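Local coordinates for nuclease-like protein (Chaetomium thermophilum, PDB 6GRB) that probably cuts branched DNA, acting as the Holliday-junction resolvase GEN1 and as a 5'-flap endonuclease, at residues E122-C125 with A126-Q130. Numbering follows the deposited sequence.
Sequences EAEC and AYLEQ
A126 opens the second half of helix 121-130 by giving its N to E122 O, 3.2 Å away and almost straight at 168°; its CB packs against the same carbonyl. Y127 repeats the step one residue on, N to A123 O at 3.1 Å, while its CB lies against the oxygens of both A123 and E124. With CG anti to the backbone N (chi1 -175°), the phenol swings away from the preceding turn. L128 makes the shortest of the four backbone bonds, 2.8 Å from its N to E124 O, and its CG rests on that oxygen as well, 3.2 Å off. Its CD2 reaches E124 OE1 at 3.8 Å, methyl against carboxylate, where the bent E124 chain crosses the leucine obliquely. That carboxylate is buried but not stranded: OE1 is hydrogen-bonded to H115 NE2 and S283 OG. From helix 285-294, I288 touches both Y127 and L128, and L291 touches L128. E129 closes the series, N to C125 O at 3.1 Å and more bent (142°). Its side chain, extended beyond CG, bonds S149 OG through OE1 and V151 N through OE2. This is regular i to i+4 alpha-helical bonding within the XPG I-region, on a helix packed against the central sheet of the nuclease core, where C125 and E129 both lean on V137 of strand 136-138; its first turn carries E122, a metal-binding residue of this protein whose side chain comes within about 2 Å of a bound magnesium ion, as part of the acidic FEN1/XPG-family active site.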
ATOM      1  N   GLU A 122       4.599   1.988  10.398  1.00 57.00           N
ATOM      2  CA  GLU A 122       4.438   3.168   9.537  1.00 57.82           C
ATOM      3  C   GLU A 122       5.761   3.894   9.354  1.00 58.41           C
ATOM      4  O   GLU A 122       6.069   4.376   8.252  1.00 58.04           O
ATOM      5  CB  GLU A 122       3.406   4.150  10.096  1.00 60.21           C
ATOM      6  CG  GLU A 122       2.185   3.506  10.727  1.00 60.70           C
ATOM      7  CD  GLU A 122       2.386   3.141  12.202  1.00 61.84           C
ATOM      8  OE1 GLU A 122       2.660   4.087  13.000  1.00 64.25           O
ATOM      9  OE2 GLU A 122       2.270   1.923  12.557  1.00 60.08           O
ATOM     10  N   ALA A 123       6.533   4.035  10.437  1.00 56.35           N
ATOM     11  CA  ALA A 123       7.825   4.694  10.319  1.00 56.95           C
ATOM     12  C   ALA A 123       8.759   3.889   9.441  1.00 55.13           C
ATOM     13  O   ALA A 123       9.565   4.468   8.707  1.00 55.46           O
ATOM     14  CB  ALA A 123       8.448   4.923  11.690  1.00 58.21           C
ATOM     15  N   GLU A 124       8.637   2.562   9.468  1.00 56.13           N
ATOM     16  CA  GLU A 124       9.576   1.727   8.733  1.00 54.92           C
ATOM     17  C   GLU A 124       9.217   1.669   7.253  1.00 54.18           C
ATOM     18  O   GLU A 124      10.115   1.773   6.403  1.00 54.30           O
ATOM     19  CB  GLU A 124       9.633   0.344   9.348  1.00 53.84           C
ATOM     20  CG  GLU A 124      10.342  -0.659   8.522  1.00 52.93           C
ATOM     21  CD  GLU A 124      11.824  -0.732   8.841  1.00 53.46           C
ATOM     22  OE1 GLU A 124      12.515  -1.632   8.294  1.00 53.10           O
ATOM     23  OE2 GLU A 124      12.297   0.104   9.642  1.00 54.41           O
ATOM     24  N   CYS A 125       7.915   1.536   6.936  1.00 52.65           N
ATOM     25  CA  CYS A 125       7.456   1.660   5.555  1.00 52.11           C
ATOM     26  C   CYS A 125       8.003   2.933   4.914  1.00 53.36           C
ATOM     27  O   CYS A 125       8.585   2.898   3.819  1.00 53.33           O
ATOM     28  CB  CYS A 125       5.929   1.666   5.490  1.00 51.61           C
ATOM     29  SG  CYS A 125       5.104   0.104   5.888  1.00 50.13           S
ATOM     30  N   ALA A 126       7.804   4.074   5.585  1.00 52.96           N
ATOM     31  CA  ALA A 126       8.260   5.351   5.044  1.00 54.41           C
ATOM     32  C   ALA A 126       9.773   5.357   4.851  1.00 54.77           C
ATOM     33  O   ALA A 126      10.284   5.860   3.840  1.00 55.20           O
ATOM     34  CB  ALA A 126       7.824   6.490   5.967  1.00 56.28           C
ATOM     35  N   TYR A 127      10.508   4.818   5.824  1.00 55.23           N
ATOM     36  CA  TYR A 127      11.954   4.726   5.691  1.00 55.47           C
ATOM     37  C   TYR A 127      12.341   3.855   4.495  1.00 54.50           C
ATOM     38  O   TYR A 127      13.278   4.181   3.764  1.00 55.04           O
ATOM     39  CB  TYR A 127      12.546   4.196   7.001  1.00 55.38           C
ATOM     40  CG  TYR A 127      14.056   4.171   7.043  1.00 55.69           C
ATOM     41  CD1 TYR A 127      14.801   5.326   6.847  1.00 56.95           C
ATOM     42  CD2 TYR A 127      14.738   2.994   7.269  1.00 54.82           C
ATOM     43  CE1 TYR A 127      16.168   5.309   6.881  1.00 57.13           C
ATOM     44  CE2 TYR A 127      16.114   2.964   7.322  1.00 55.17           C
ATOM     45  CZ  TYR A 127      16.823   4.121   7.121  1.00 56.23           C
ATOM     46  OH  TYR A 127      18.202   4.068   7.162  1.00 56.45           O
ATOM     47  N   LEU A 128      11.633   2.744   4.271  1.00 52.65           N
ATOM     48  CA  LEU A 128      11.963   1.887   3.126  1.00 52.20           C
ATOM     49  C   LEU A 128      11.741   2.612   1.802  1.00 52.72           C
ATOM     50  O   LEU A 128      12.412   2.317   0.812  1.00 52.93           O
ATOM     51  CB  LEU A 128      11.131   0.601   3.147  1.00 51.06           C
ATOM     52  CG  LEU A 128      11.282  -0.393   4.286  1.00 50.45           C
ATOM     53  CD1 LEU A 128      10.407  -1.636   4.069  1.00 49.49           C
ATOM     54  CD2 LEU A 128      12.734  -0.755   4.558  1.00 50.98           C
ATOM     55  N   GLU A 129      10.796   3.543   1.763  1.00 54.71           N
ATOM     56  CA  GLU A 129      10.548   4.293   0.542  1.00 55.28           C
ATOM     57  C   GLU A 129      11.619   5.353   0.311  1.00 56.35           C
ATOM     58  O   GLU A 129      12.081   5.528  -0.820  1.00 56.43           O
ATOM     59  CB  GLU A 129       9.152   4.930   0.570  1.00 55.40           C
ATOM     60  CG  GLU A 129       9.048   6.083  -0.382  1.00 56.36           C
ATOM     61  CD  GLU A 129       7.695   6.749  -0.409  1.00 56.79           C
ATOM     62  OE1 GLU A 129       6.886   6.538   0.504  1.00 56.38           O
ATOM     63  OE2 GLU A 129       7.434   7.508  -1.356  1.00 57.12           O
ATOM     64  N   GLN A 130      12.053   6.058   1.357  1.00 57.61           N
ATOM     65  CA  GLN A 130      13.062   7.077   1.117  1.00 58.71           C
ATOM     66  C   GLN A 130      14.454   6.477   0.890  1.00 58.53           C
ATOM     67  O   GLN A 130      15.296   7.132   0.269  1.00 59.14           O
ATOM     68  CB  GLN A 130      13.038   8.123   2.248  1.00 60.00           C
ATOM     69  CG  GLN A 130      13.693   7.786   3.567  1.00 60.23           C
ATOM     70  CD  GLN A 130      13.296   8.800   4.689  1.00 61.76           C
ATOM     71  OE1 GLN A 130      12.898   9.961   4.409  1.00 62.90           O
ATOM     72  NE2 GLN A 130      13.389   8.354   5.958  1.00 61.72           N
TER